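Local coordinates for protein FKBO (Streptomyces hygroscopicus, PDB 4BPS) that catalyses the hydrolysis of chorismate to (3R,4R)-3,4-dihydroxy-3,4-dihydrobenzoate and pyruvate, a step in the biosynthesis of the immunosuppressant polyketides FK506 and FK520, at residues Ala178-Gly183 with Lys297-Arg302; Phe72-His77 with Trp138-Gly143. All blocks are in the same frame, centred on the assembly; numbering follows the deposited sequence.

Contact 1. Residues Ala178-Gly183 with Lys297-Arg302; sequences AATGIG and KVYVRR. With 3EB (3-(2-carboxyethyl)benzoic acid), chain B.
The phenol ring of Y299 is covered on one face by I182. CG1 of I182 stands 3.7 Å from the centroid of the Y299 ring and 15° off its normal, which meets the geometry of a CH-pi contact, though it is displaced toward the rim. I182 CD1 extends this cover to the base of the ring, 3.6 Å from Y299 CG. The torsion accounts for the reach: CG1 lies anti to the backbone nitrogen (chi1 -158°), placing the ethyl arm on the ring while CG2 takes the position between N and the carbonyl carbon. T180 approaches at a slant, its methyl CG2 3.7 Å from Y299 OH. The hydroxyl oxygens of T180 and Y299 both hydrogen-bond to E340 OE1, and T180 OG1 has a second partner in R136 NH2, so a carboxylate joins the polar ends beside the apolar contact.

In the YjgF fold of this chorismatase, strand 178-184 is an outermost strand of the six-stranded sheet, whereas 296-300 belongs to the C-terminal sheet. The closest CA pair, I182 and Y299, is 8.0 Å apart, too far for backbone pairing; the two sheets therefore meet here through buried side chains.

The other surface of 178-183 lines the ligand pocket. The benzene ring of 3-(2-carboxyethyl)benzoic acid turns a face to the backbone at G181, with N of G181 3.4 Å from ligand CAN. A179 O approaches ligand CAF at the rim, 3.6 Å away, and A179 CB lies 3.7 Å from ligand OAD. The ligand is also hydrogen-bonded to Y155 OH, Y215 OH, R162 NH1 and R228 NH1. The side chain of I182 also comes within about 3 Å, nearest atoms, of that of E338, the proton acceptor.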
ATOM      1  N   ALA A 178      -2.633  -5.287  -5.073  1.00  4.59           N
ATOM      2  CA  ALA A 178      -2.523  -3.853  -4.955  1.00  5.05           C
ATOM      3  C   ALA A 178      -1.309  -3.498  -4.087  1.00  4.73           C
ATOM      4  O   ALA A 178      -0.990  -4.208  -3.112  1.00  4.63           O
ATOM      5  CB  ALA A 178      -3.797  -3.302  -4.325  1.00  5.35           C
ATOM      6  N   ALA A 179      -0.667  -2.387  -4.439  1.00  4.58           N
ATOM      7  CA  ALA A 179       0.559  -1.976  -3.765  1.00  4.64           C
ATOM      8  C   ALA A 179       0.691  -0.470  -3.671  1.00  4.45           C
ATOM      9  O   ALA A 179      -0.003   0.294  -4.365  1.00  4.50           O
ATOM     10  CB  ALA A 179       1.794  -2.552  -4.506  1.00  5.38           C
ATOM     11  N   THR A 180       1.605  -0.067  -2.800  1.00  4.32           N
ATOM     12  CA  THR A 180       2.127   1.291  -2.709  1.00  4.46           C
ATOM     13  C   THR A 180       3.638   1.210  -2.639  1.00  4.19           C
ATOM     14  O   THR A 180       4.167   0.350  -1.928  1.00  4.60           O
ATOM     15  CB  THR A 180       1.599   1.966  -1.454  1.00  4.63           C
ATOM     16  OG1 THR A 180       0.184   2.100  -1.602  1.00  4.80           O
ATOM     17  CG2 THR A 180       2.231   3.330  -1.194  1.00  5.47           C
ATOM     18  N   GLY A 181       4.322   2.097  -3.375  1.00  4.66           N
ATOM     19  CA  GLY A 181       5.772   2.250  -3.320  1.00  5.55           C
ATOM     20  C   GLY A 181       6.047   3.732  -3.167  1.00  5.53           C
ATOM     21  O   GLY A 181       6.013   4.477  -4.149  1.00  6.66           O
ATOM     22  N   ILE A 182       6.276   4.182  -1.937  1.00  5.33           N
ATOM     23  CA  ILE A 182       6.225   5.607  -1.643  1.00  5.41           C
ATOM     24  C   ILE A 182       7.404   5.970  -0.755  1.00  4.95           C
ATOM     25  O   ILE A 182       7.957   5.094  -0.080  1.00  5.20           O
ATOM     26  CB  ILE A 182       4.850   5.938  -0.970  1.00  6.29           C
ATOM     27  CG1 ILE A 182       4.494   7.404  -1.130  1.00  7.22           C
ATOM     28  CG2 ILE A 182       4.821   5.489   0.511  1.00  6.81           C
ATOM     29  CD1 ILE A 182       4.071   7.738  -2.540  1.00  8.37           C
ATOM     30  N   GLY A 183       7.798   7.244  -0.745  1.00  5.26           N
ATOM     31  CA  GLY A 183       8.953   7.662   0.035  1.00  5.49           C
ATOM     32  C   GLY A 183       8.688   7.750   1.521  1.00  5.39           C
ATOM     33  O   GLY A 183       7.555   7.866   1.997  1.00  5.43           O
ATOM     34  N   LYS A 297      -5.252   7.810   1.468  1.00  5.18           N
ATOM     35  CA  LYS A 297      -4.014   8.529   1.737  1.00  5.50           C
ATOM     36  C   LYS A 297      -3.579   9.201   0.447  1.00  5.02           C
ATOM     37  O   LYS A 297      -3.576   8.563  -0.616  1.00  5.25           O
ATOM     38  CB  LYS A 297      -2.927   7.604   2.282  1.00  6.26           C
ATOM     39  CG  LYS A 297      -3.271   7.152   3.715  1.00  7.13           C
ATOM     40  CD  LYS A 297      -2.936   5.708   4.002  1.00  7.36           C
ATOM     41  CE  LYS A 297      -1.476   5.460   3.866  1.00  6.92           C
ATOM     42  NZ  LYS A 297      -1.183   3.974   3.792  1.00  6.70           N
ATOM     43  N   VAL A 298      -3.229  10.476   0.562  1.00  4.73           N
ATOM     44  CA  VAL A 298      -2.848  11.305  -0.567  1.00  5.28           C
ATOM     45  C   VAL A 298      -1.410  11.775  -0.298  1.00  4.77           C
ATOM     46  O   VAL A 298      -1.185  12.546   0.635  1.00  6.06           O
ATOM     47  CB  VAL A 298      -3.819  12.504  -0.722  1.00  6.09           C
ATOM     48  CG1 VAL A 298      -3.381  13.380  -1.901  1.00  6.87           C
ATOM     49  CG2 VAL A 298      -5.249  12.018  -0.914  1.00  6.90           C
ATOM     50  N   TYR A 299      -0.471  11.254  -1.083  1.00  4.92           N
ATOM     51  CA  TYR A 299       0.936  11.561  -0.904  1.00  5.16           C
ATOM     52  C   TYR A 299       1.302  12.697  -1.824  1.00  5.17           C
ATOM     53  O   TYR A 299       0.975  12.642  -3.019  1.00  5.51           O
ATOM     54  CB  TYR A 299       1.762  10.339  -1.264  1.00  5.62           C
ATOM     55  CG  TYR A 299       1.378   9.055  -0.555  1.00  5.23           C
ATOM     56  CD1 TYR A 299       1.730   8.829   0.778  1.00  5.79           C
ATOM     57  CD2 TYR A 299       0.703   8.029  -1.228  1.00  5.90           C
ATOM     58  CE1 TYR A 299       1.428   7.626   1.413  1.00  5.90           C
ATOM     59  CE2 TYR A 299       0.393   6.820  -0.608  1.00  5.45           C
ATOM     60  CZ  TYR A 299       0.768   6.626   0.720  1.00  5.49           C
ATOM     61  OH  TYR A 299       0.521   5.446   1.373  1.00  6.12           O
ATOM     62  N   VAL A 300       1.950  13.733  -1.281  1.00  5.41           N
ATOM     63  CA  VAL A 300       2.237  14.946  -2.039  1.00  5.33           C
ATOM     64  C   VAL A 300       3.698  15.307  -1.864  1.00  5.23           C
ATOM     65  O   VAL A 300       4.192  15.439  -0.735  1.00  5.34           O
ATOM     66  CB  VAL A 300       1.363  16.128  -1.550  1.00  5.91           C
ATOM     67  CG1 VAL A 300       1.613  17.363  -2.385  1.00  6.66           C
ATOM     68  CG2 VAL A 300      -0.143  15.744  -1.605  1.00  6.81           C
ATOM     69  N   ARG A 301       4.404  15.474  -2.987  1.00  5.63           N
ATOM     70  CA  ARG A 301       5.849  15.683  -2.950  1.00  5.71           C
ATOM     71  C   ARG A 301       6.265  17.017  -2.319  1.00  5.74           C
ATOM     72  O   ARG A 301       7.212  17.054  -1.517  1.00  6.18           O
ATOM     73  CB  ARG A 301       6.412  15.581  -4.373  1.00  5.84           C
ATOM     74  CG  ARG A 301       7.912  15.931  -4.477  1.00  6.06           C
ATOM     75  CD  ARG A 301       8.432  15.704  -5.891  1.00  6.35           C
ATOM     76  NE  ARG A 301       8.355  14.306  -6.296  1.00  6.29           N
ATOM     77  CZ  ARG A 301       9.269  13.382  -5.979  1.00  6.36           C
ATOM     78  NH1 ARG A 301      10.366  13.703  -5.294  1.00  6.92           N
ATOM     79  NH2 ARG A 301       9.055  12.113  -6.335  1.00  6.63           N
ATOM     80  N   ARG A 302       5.617  18.105  -2.735  1.00  5.94           N
ATOM     81  CA  ARG A 302       5.994  19.450  -2.289  1.00  6.45           C
ATOM     82  C   ARG A 302       5.041  20.008  -1.244  1.00  6.50           C
ATOM     83  O   ARG A 302       3.821  19.964  -1.426  1.00  6.36           O
ATOM     84  CB  ARG A 302       6.000  20.439  -3.454  1.00  7.13           C
ATOM     85  CG  ARG A 302       6.903  20.037  -4.607  1.00  7.83           C
ATOM     86  CD  ARG A 302       7.216  21.257  -5.488  1.00  9.69           C
ATOM     87  NE  ARG A 302       5.993  21.930  -5.929  1.00 10.68           N
ATOM     88  CZ  ARG A 302       5.945  23.109  -6.553  1.00 12.48           C
ATOM     89  NH1 ARG A 302       7.065  23.784  -6.821  1.00 13.25           N
ATOM     90  NH2 ARG A 302       4.758  23.639  -6.899  1.00 13.09           N
TER
HETATM   91  C   3EB B1345       3.207   3.708 -10.953  1.00  5.35           C
HETATM   92  O   3EB B1345       4.146   3.041 -11.401  1.00  5.73           O
HETATM   93  CA  3EB B1345       3.402   4.735  -9.874  1.00  5.53           C
HETATM   94  OAB 3EB B1345       6.514   0.018  -6.657  1.00  5.47           O
HETATM   95  OAD 3EB B1345       4.980  -0.802  -5.280  1.00  5.49           O
HETATM   96  CAE 3EB B1345       2.493   2.878  -7.637  1.00  5.28           C
HETATM   97  CAF 3EB B1345       2.082   1.815  -6.842  1.00  4.97           C
HETATM   98  CAG 3EB B1345       3.843   3.053  -7.941  1.00  4.77           C
HETATM   99  CAH 3EB B1345       3.008   0.922  -6.331  1.00  5.00           C
HETATM  100  CAL 3EB B1345       5.369   0.054  -6.162  1.00  5.09           C
HETATM  101  CAM 3EB B1345       4.761   2.132  -7.435  1.00  4.86           C
HETATM  102  CAN 3EB B1345       4.356   1.055  -6.646  1.00  5.07           C
HETATM  103  OXT 3EB B1345       2.009   3.611 -11.421  1.00  5.69           O
HETATM  104  C2  3EB B1345       4.342   4.235  -8.758  1.00  5.40           C

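Contact 2. Residues Phe72-His77 with Trp138-Gly143; sequences FTEVWH and WNYVSG
E74 faces Y140 and W138 across the interface between two beta-sheets of this YjgF-fold protein. Strand 72-77 runs between 21-25 and 38-44 in the five-stranded sheet, and 138-142 ends a long strand of the six-stranded one. Their axes are 14.0 Å apart at closest approach and run roughly antiparallel, so the evidence for contact lies in the side chains.

The E74 side chain is extended, with CG anti to the backbone nitrogen (chi1 170°), which carries the carboxylate deep into the interface. Its OE1 has K297 as its stronger partner and makes a hydrogen bond with H44 NE2; it remains 3.8 Å from Y140 OH, which is itself hydrogen-bonded to K297 NZ. OE2 sits 4.1 Å above the W138 ring plane, offset toward the rim. A water on the same side of that ring, also offset toward its rim, donates to E74 OE2.

Two residues on, the W76 and W138 side chains reach toward each other from opposite strands. W76 CZ2 packs 3.5 Å from W138 CH2, and the five-membered ring of W76 is inclined at 52° to the six-membered ring of W138, an oblique pair. W138 NE1 is hydrogen-bonded to E340 OE2. The W76 indole is further fixed by its own strand, since NE1 gives a nearly straight bond (168°) to E74 OE2 at 2.8 Å. That acceptor lies in the indole plane and uses its anti lone pair. The water completes the bridge, lying at the edge of the Y140 ring, in its plane, 2.7 Å from Y140 OH.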
ATOM      1  N   PHE A  72      -0.971  10.463  12.037  1.00  7.09           N
ATOM      2  CA  PHE A  72      -2.194   9.741  12.382  1.00  7.00           C
ATOM      3  C   PHE A  72      -1.859   8.264  12.382  1.00  6.46           C
ATOM      4  O   PHE A  72      -0.787   7.857  11.905  1.00  7.09           O
ATOM      5  CB  PHE A  72      -3.348  10.041  11.385  1.00  7.01           C
ATOM      6  CG  PHE A  72      -3.194   9.346  10.066  1.00  6.85           C
ATOM      7  CD1 PHE A  72      -2.323   9.838   9.090  1.00  7.51           C
ATOM      8  CD2 PHE A  72      -3.905   8.191   9.791  1.00  6.83           C
ATOM      9  CE1 PHE A  72      -2.185   9.170   7.878  1.00  7.90           C
ATOM     10  CE2 PHE A  72      -3.771   7.522   8.596  1.00  7.76           C
ATOM     11  CZ  PHE A  72      -2.906   8.017   7.631  1.00  7.73           C
ATOM     12  N   THR A  73      -2.763   7.443  12.922  1.00  6.40           N
ATOM     13  CA  THR A  73      -2.578   5.998  12.931  1.00  6.55           C
ATOM     14  C   THR A  73      -3.543   5.328  11.963  1.00  5.66           C
ATOM     15  O   THR A  73      -4.767   5.562  11.976  1.00  6.57           O
ATOM     16  CB  THR A  73      -2.787   5.422  14.338  1.00  8.77           C
ATOM     17  OG1 THR A  73      -1.897   6.096  15.222  1.00 11.32           O
ATOM     18  CG2 THR A  73      -2.474   3.929  14.409  1.00  9.38           C
ATOM     19  N   GLU A  74      -2.965   4.514  11.094  1.00  5.30           N
ATOM     20  CA  GLU A  74      -3.712   3.669  10.169  1.00  5.49           C
ATOM     21  C   GLU A  74      -3.901   2.317  10.856  1.00  5.40           C
ATOM     22  O   GLU A  74      -2.925   1.616  11.121  1.00  5.86           O
ATOM     23  CB  GLU A  74      -2.891   3.522   8.887  1.00  5.77           C
ATOM     24  CG  GLU A  74      -3.372   2.488   7.891  1.00  6.32           C
ATOM     25  CD  GLU A  74      -2.411   2.331   6.730  1.00  6.06           C
ATOM     26  OE1 GLU A  74      -1.741   3.326   6.348  1.00  6.36           O
ATOM     27  OE2 GLU A  74      -2.304   1.203   6.183  1.00  7.16           O
ATOM     28  N   VAL A  75      -5.152   1.955  11.161  1.00  5.55           N
ATOM     29  CA  VAL A  75      -5.448   0.752  11.928  1.00  6.48           C
ATOM     30  C   VAL A  75      -6.185  -0.245  11.035  1.00  6.53           C
ATOM     31  O   VAL A  75      -7.228   0.083  10.469  1.00  7.14           O
ATOM     32  CB  VAL A  75      -6.315   1.060  13.171  1.00  7.23           C
ATOM     33  CG1 VAL A  75      -6.441  -0.187  14.032  1.00  7.54           C
ATOM     34  CG2 VAL A  75      -5.737   2.240  13.989  1.00  8.23           C
ATOM     35  N   TRP A  76      -5.638  -1.451  10.931  1.00  6.42           N
ATOM     36  CA  TRP A  76      -6.284  -2.538  10.203  1.00  6.47           C
ATOM     37  C   TRP A  76      -7.042  -3.423  11.182  1.00  6.58           C
ATOM     38  O   TRP A  76      -6.574  -3.707  12.298  1.00  7.63           O
ATOM     39  CB  TRP A  76      -5.255  -3.304   9.365  1.00  6.83           C
ATOM     40  CG  TRP A  76      -4.922  -2.480   8.179  1.00  6.77           C
ATOM     41  CD1 TRP A  76      -3.895  -1.593   8.055  1.00  7.06           C
ATOM     42  CD2 TRP A  76      -5.718  -2.360   7.002  1.00  6.90           C
ATOM     43  NE1 TRP A  76      -3.992  -0.936   6.835  1.00  7.35           N
ATOM     44  CE2 TRP A  76      -5.112  -1.394   6.179  1.00  7.19           C
ATOM     45  CE3 TRP A  76      -6.889  -2.983   6.562  1.00  7.85           C
ATOM     46  CZ2 TRP A  76      -5.634  -1.047   4.930  1.00  7.78           C
ATOM     47  CZ3 TRP A  76      -7.399  -2.643   5.321  1.00  8.26           C
ATOM     48  CH2 TRP A  76      -6.777  -1.686   4.521  1.00  8.28           C
ATOM     49  N   HIS A  77      -8.212  -3.845  10.735  1.00  6.37           N
ATOM     50  CA  HIS A  77      -9.171  -4.623  11.511  1.00  6.17           C
ATOM     51  C   HIS A  77      -9.638  -5.825  10.701  1.00  6.49           C
ATOM     52  O   HIS A  77      -9.611  -5.800   9.460  1.00  7.14           O
ATOM     53  CB  HIS A  77     -10.428  -3.785  11.759  1.00  7.34           C
ATOM     54  CG  HIS A  77     -10.231  -2.605  12.652  1.00  7.13           C
ATOM     55  ND1 HIS A  77     -10.689  -2.591  13.949  1.00  8.06           N
ATOM     56  CD2 HIS A  77      -9.676  -1.384  12.432  1.00  7.44           C
ATOM     57  CE1 HIS A  77     -10.416  -1.411  14.494  1.00  8.04           C
ATOM     58  NE2 HIS A  77      -9.787  -0.673  13.600  1.00  7.58           N
ATOM     59  N   TRP A 138       2.316  -2.671   1.083  1.00  4.08           N
ATOM     60  CA  TRP A 138       2.784  -1.286   1.101  1.00  4.24           C
ATOM     61  C   TRP A 138       4.285  -1.312   1.343  1.00  4.54           C
ATOM     62  O   TRP A 138       4.778  -2.101   2.152  1.00  5.32           O
ATOM     63  CB  TRP A 138       2.157  -0.481   2.225  1.00  4.55           C
ATOM     64  CG  TRP A 138       0.676  -0.212   2.147  1.00  4.85           C
ATOM     65  CD1 TRP A 138       0.085   0.954   1.761  1.00  4.93           C
ATOM     66  CD2 TRP A 138      -0.402  -1.109   2.532  1.00  4.72           C
ATOM     67  NE1 TRP A 138      -1.285   0.852   1.893  1.00  5.05           N
ATOM     68  CE2 TRP A 138      -1.610  -0.400   2.347  1.00  4.63           C
ATOM     69  CE3 TRP A 138      -0.459  -2.418   3.024  1.00  4.93           C
ATOM     70  CZ2 TRP A 138      -2.865  -0.952   2.645  1.00  5.23           C
ATOM     71  CZ3 TRP A 138      -1.703  -2.965   3.316  1.00  5.26           C
ATOM     72  CH2 TRP A 138      -2.889  -2.227   3.132  1.00  5.45           C
ATOM     73  N   ASN A 139       4.981  -0.398   0.679  1.00  4.44           N
ATOM     74  CA  ASN A 139       6.428  -0.231   0.817  1.00  4.73           C
ATOM     75  C   ASN A 139       6.705   1.244   1.062  1.00  4.09           C
ATOM     76  O   ASN A 139       6.448   2.085   0.196  1.00  4.73           O
ATOM     77  CB  ASN A 139       7.161  -0.680  -0.458  1.00  5.37           C
ATOM     78  CG  ASN A 139       6.736  -2.061  -0.910  1.00  5.41           C
ATOM     79  OD1 ASN A 139       7.223  -3.056  -0.391  1.00  6.19           O
ATOM     80  ND2 ASN A 139       5.799  -2.126  -1.872  1.00  5.74           N
ATOM     81  N   TYR A 140       7.220   1.529   2.259  1.00  4.08           N
ATOM     82  CA  TYR A 140       7.580   2.899   2.668  1.00  4.41           C
ATOM     83  C   TYR A 140       9.104   2.950   2.602  1.00  4.13           C
ATOM     84  O   TYR A 140       9.781   2.326   3.425  1.00  4.52           O
ATOM     85  CB  TYR A 140       7.048   3.201   4.060  1.00  4.87           C
ATOM     86  CG  TYR A 140       5.528   3.070   4.143  1.00  4.88           C
ATOM     87  CD1 TYR A 140       4.710   4.056   3.598  1.00  4.84           C
ATOM     88  CD2 TYR A 140       4.914   1.971   4.731  1.00  5.16           C
ATOM     89  CE1 TYR A 140       3.341   3.971   3.654  1.00  5.10           C
ATOM     90  CE2 TYR A 140       3.533   1.866   4.798  1.00  4.96           C
ATOM     91  CZ  TYR A 140       2.744   2.871   4.260  1.00  4.83           C
ATOM     92  OH  TYR A 140       1.381   2.837   4.294  1.00  5.39           O
ATOM     93  N   VAL A 141       9.623   3.652   1.587  1.00  4.33           N
ATOM     94  CA  VAL A 141      11.017   3.531   1.152  1.00  4.87           C
ATOM     95  C   VAL A 141      11.745   4.828   1.466  1.00  4.65           C
ATOM     96  O   VAL A 141      11.553   5.826   0.776  1.00  4.95           O
ATOM     97  CB  VAL A 141      11.071   3.207  -0.363  1.00  5.46           C
ATOM     98  CG1 VAL A 141      12.530   3.087  -0.848  1.00  5.92           C
ATOM     99  CG2 VAL A 141      10.295   1.921  -0.693  1.00  6.03           C
ATOM    100  N   SER A 142      12.595   4.815   2.492  1.00  5.19           N
ATOM    101  CA  SER A 142      13.359   5.989   2.850  1.00  5.85           C
ATOM    102  C   SER A 142      14.260   6.461   1.699  1.00  5.48           C
ATOM    103  O   SER A 142      15.060   5.699   1.159  1.00  6.13           O
ATOM    104  CB  SER A 142      14.229   5.676   4.033  1.00  6.44           C
ATOM    105  OG  SER A 142      15.022   6.792   4.374  1.00  6.69           O
ATOM    106  N   GLY A 143      14.129   7.722   1.317  1.00  5.23           N
ATOM    107  CA  GLY A 143      14.987   8.269   0.275  1.00  5.45           C
ATOM    108  C   GLY A 143      14.723   7.634  -1.078  1.00  5.28           C
ATOM    109  O   GLY A 143      15.672   7.340  -1.820  1.00  5.51           O
TER
HETATM  110  O   HOH W   1       0.212   0.658   5.285  1.00  5.43           O

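How the contacts relate
From the N terminus, contact 2 closes the first loop, bringing 138-143 back to strand 72-77 across 60 intervening residues that include helix 112-129. Contact 1 opens afterwards and spans 113 residues, from 178-183 to 297-302; the two loops are in series, neither nested nor crossed. Strands 133-142 and 178-184 join them as parallel neighbours in the six-stranded sheet, where I182 O lies 2.8 Å from V141 N, a probable hydrogen bond, and I182 CG2 packs on Y140 CD1. On the far sides, contact 2 reaches the five-stranded sheet and contact 1 the C-terminal one. The K297 NZ to E74 OE1 salt bridge, 2.7 Å, links these outer partners directly.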